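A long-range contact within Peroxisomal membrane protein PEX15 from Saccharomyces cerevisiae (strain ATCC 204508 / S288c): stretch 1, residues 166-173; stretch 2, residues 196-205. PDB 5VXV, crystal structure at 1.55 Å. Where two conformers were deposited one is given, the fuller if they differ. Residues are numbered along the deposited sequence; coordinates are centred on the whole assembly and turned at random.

Stretch 1, residues 166-173: PSPNMYWA
Stretch 2, residues 196-205: IEDAILNSID

A single aromatic side chain can anchor a helix-helix contact while keeping a polar tip; Tyr171 of PEX15, with 100 Å² covered, is the largest contributor here. It enters as a knob among Glu197, Ile200, Leu201 and Ile204, and at the far end of its ring Tyr171 OH donates a short hydrogen bond to Glu197 OE2, 2.6 Å away, giving the hydroxyl of this buried residue a polar partner. Tyr171 has chi1 t (178°) and chi2 77°; Glu197 has chi1 and chi2 both t and chi3 112°.

Helix 168-173 runs roughly antiparallel to helix 196-205 (148°), the axes approaching to 10.0 Å. Phi/psi stays near -63/-42 in the second helix and, more loosely, over 170-173; Pro168 (-58/-24) and Asn169 (-63/-20) are shallower. Pro168 and Ile204 set the register, Pro168 CA lying 6.4 Å from Ile204 CA.

Hydrocarbon side chains pack against aromatic carbons in van der Waals contact, keeping apolar surface from water: Tyr171 CD1 lies 3.8 Å from Ile200 CG2, Tyr171 CD2 3.9 Å from Leu201 CD2, and Tyr171 CB 3.9 Å from Ile204 CD1. Ile200, Ile204 and Leu201 are m,t. Trp172 (chi1 m, chi2 123°) brings CZ2 to 3.9 Å from Leu201 CD1.

At the helix start, Ser167 (phi/psi -153/142, chi1 t) caps: Asn169 N donates to Ser167 OG at 3.1 Å. Ile204 CG2 packs here, 3.7 Å from Pro168 N.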

# COMPACT_ATOMS: atom_id res chain seq x y z
N PRO A 166 -3.56 14.38 11.98
CA PRO A 166 -4.25 13.16 12.44
C PRO A 166 -5.31 13.48 13.48
O PRO A 166 -5.14 14.38 14.31
CB PRO A 166 -3.12 12.32 13.03
CG PRO A 166 -2.08 13.31 13.43
CD PRO A 166 -2.15 14.41 12.41
N SER A 167 -6.41 12.72 13.43
CA SER A 167 -7.52 12.90 14.35
C SER A 167 -8.25 11.58 14.51
O SER A 167 -8.39 10.84 13.53
CB SER A 167 -8.50 13.96 13.84
OG SER A 167 -9.67 13.99 14.64
N PRO A 168 -8.73 11.25 15.71
CA PRO A 168 -9.58 10.06 15.85
C PRO A 168 -10.81 10.11 14.96
O PRO A 168 -11.36 9.06 14.61
CB PRO A 168 -9.97 10.05 17.34
CG PRO A 168 -9.03 10.98 18.01
CD PRO A 168 -8.60 11.98 16.99
N ASN A 169 -11.26 11.31 14.58
CA ASN A 169 -12.45 11.44 13.74
C ASN A 169 -12.26 10.79 12.38
O ASN A 169 -13.26 10.48 11.71
CB ASN A 169 -12.82 12.91 13.58
CG ASN A 169 -13.17 13.57 14.90
N MSE A 170 -11.03 10.59 11.94
CA MSE A 170 -10.77 9.90 10.69
C MSE A 170 -11.17 8.44 10.78
O MSE A 170 -11.70 7.86 9.83
CB MSE A 170 -9.30 10.02 10.30
CG MSE A 170 -8.86 11.43 10.04
SE MSE A 170 -6.94 11.53 9.82
CE MSE A 170 -6.83 13.22 8.86
N TYR A 171 -10.90 7.83 11.94
CA TYR A 171 -11.31 6.45 12.16
C TYR A 171 -12.83 6.34 12.24
O TYR A 171 -13.44 5.50 11.58
CB TYR A 171 -10.66 5.89 13.42
CG TYR A 171 -11.10 4.48 13.72
CD1 TYR A 171 -10.57 3.41 13.01
CD2 TYR A 171 -12.05 4.21 14.69
CE1 TYR A 171 -10.98 2.11 13.26
CE2 TYR A 171 -12.46 2.92 14.96
CZ TYR A 171 -11.92 1.87 14.24
OH TYR A 171 -12.32 0.59 14.50
N TRP A 172 -13.46 7.20 13.05
CA TRP A 172 -14.90 7.13 13.19
C TRP A 172 -15.60 7.45 11.88
O TRP A 172 -16.65 6.87 11.58
CB TRP A 172 -15.36 8.08 14.30
CG TRP A 172 -14.72 7.78 15.63
CD1 TRP A 172 -13.99 8.64 16.39
CD2 TRP A 172 -14.74 6.53 16.33
NE1 TRP A 172 -13.55 8.01 17.53
CE2 TRP A 172 -14.00 6.71 17.52
CE3 TRP A 172 -15.31 5.28 16.07
CZ2 TRP A 172 -13.82 5.69 18.44
CZ3 TRP A 172 -15.13 4.27 16.99
CH2 TRP A 172 -14.40 4.47 18.17
N ALA A 173 -15.04 8.36 11.08
CA ALA A 173 -15.63 8.66 9.78
C ALA A 173 -15.60 7.45 8.86
O ALA A 173 -16.59 7.13 8.19
CB ALA A 173 -14.90 9.84 9.13
N ILE A 196 -8.10 -4.74 17.50
CA ILE A 196 -7.56 -3.94 16.40
C ILE A 196 -8.02 -2.50 16.54
O ILE A 196 -7.25 -1.56 16.32
CB ILE A 196 -7.96 -4.51 15.03
CG1 ILE A 196 -7.46 -5.95 14.87
CG2 ILE A 196 -7.39 -3.63 13.91
CD1 ILE A 196 -7.85 -6.60 13.54
N GLU A 197 -9.29 -2.29 16.91
CA GLU A 197 -9.78 -0.93 17.11
C GLU A 197 -8.99 -0.22 18.20
O GLU A 197 -8.57 0.93 18.03
CB GLU A 197 -11.27 -0.95 17.45
CG GLU A 197 -11.82 0.45 17.74
CD GLU A 197 -13.33 0.51 17.69
OE1 GLU A 197 -13.95 0.72 18.75
OE2 GLU A 197 -13.90 0.34 16.59
N ASP A 198 -8.77 -0.90 19.33
CA ASP A 198 -7.97 -0.32 20.40
C ASP A 198 -6.60 0.10 19.88
O ASP A 198 -6.13 1.22 20.15
CB ASP A 198 -7.80 -1.32 21.55
CG ASP A 198 -9.12 -1.70 22.20
OD1 ASP A 198 -10.07 -0.89 22.16
OD2 ASP A 198 -9.19 -2.82 22.77
N ALA A 199 -5.95 -0.78 19.12
CA ALA A 199 -4.60 -0.50 18.65
C ALA A 199 -4.57 0.68 17.68
O ALA A 199 -3.68 1.53 17.76
CB ALA A 199 -4.01 -1.74 17.99
N ILE A 200 -5.54 0.75 16.77
CA ILE A 200 -5.58 1.85 15.80
C ILE A 200 -5.76 3.18 16.52
O ILE A 200 -5.08 4.16 16.22
CB ILE A 200 -6.68 1.61 14.76
CG1 ILE A 200 -6.32 0.40 13.89
CG2 ILE A 200 -6.89 2.84 13.88
CD1 ILE A 200 -7.45 -0.09 13.01
N LEU A 201 -6.70 3.23 17.47
CA LEU A 201 -6.93 4.47 18.19
C LEU A 201 -5.69 4.88 18.99
O LEU A 201 -5.36 6.07 19.06
CB LEU A 201 -8.15 4.33 19.11
CG LEU A 201 -9.48 4.17 18.36
CD1 LEU A 201 -10.56 3.67 19.30
CD2 LEU A 201 -9.90 5.48 17.71
N ASN A 202 -4.99 3.91 19.58
CA ASN A 202 -3.75 4.22 20.27
C ASN A 202 -2.70 4.75 19.30
O ASN A 202 -1.98 5.70 19.62
CB ASN A 202 -3.23 2.97 21.00
CG ASN A 202 -1.96 3.25 21.79
OD1 ASN A 202 -1.99 3.94 22.81
ND2 ASN A 202 -0.84 2.70 21.33
N SER A 203 -2.60 4.14 18.12
CA SER A 203 -1.66 4.63 17.12
C SER A 203 -1.98 6.07 16.72
O SER A 203 -1.07 6.88 16.54
CB SER A 203 -1.67 3.72 15.89
OG SER A 203 -1.17 2.43 16.20
N ILE A 204 -3.27 6.39 16.56
CA ILE A 204 -3.65 7.76 16.22
C ILE A 204 -3.22 8.72 17.32
O ILE A 204 -2.69 9.80 17.04
CB ILE A 204 -5.17 7.84 15.95
CG1 ILE A 204 -5.51 7.10 14.65
CG2 ILE A 204 -5.63 9.29 15.86
CD1 ILE A 204 -7.00 6.97 14.38
N ASP A 205 -3.44 8.35 18.58
CA ASP A 205 -3.04 9.21 19.69
C ASP A 205 -1.54 9.45 19.69
O ASP A 205 -1.08 10.58 19.88
CB ASP A 205 -3.49 8.60 21.01
CG ASP A 205 -5.00 8.68 21.21
OD1 ASP A 205 -5.65 9.52 20.57
OD2 ASP A 205 -5.53 7.89 22.02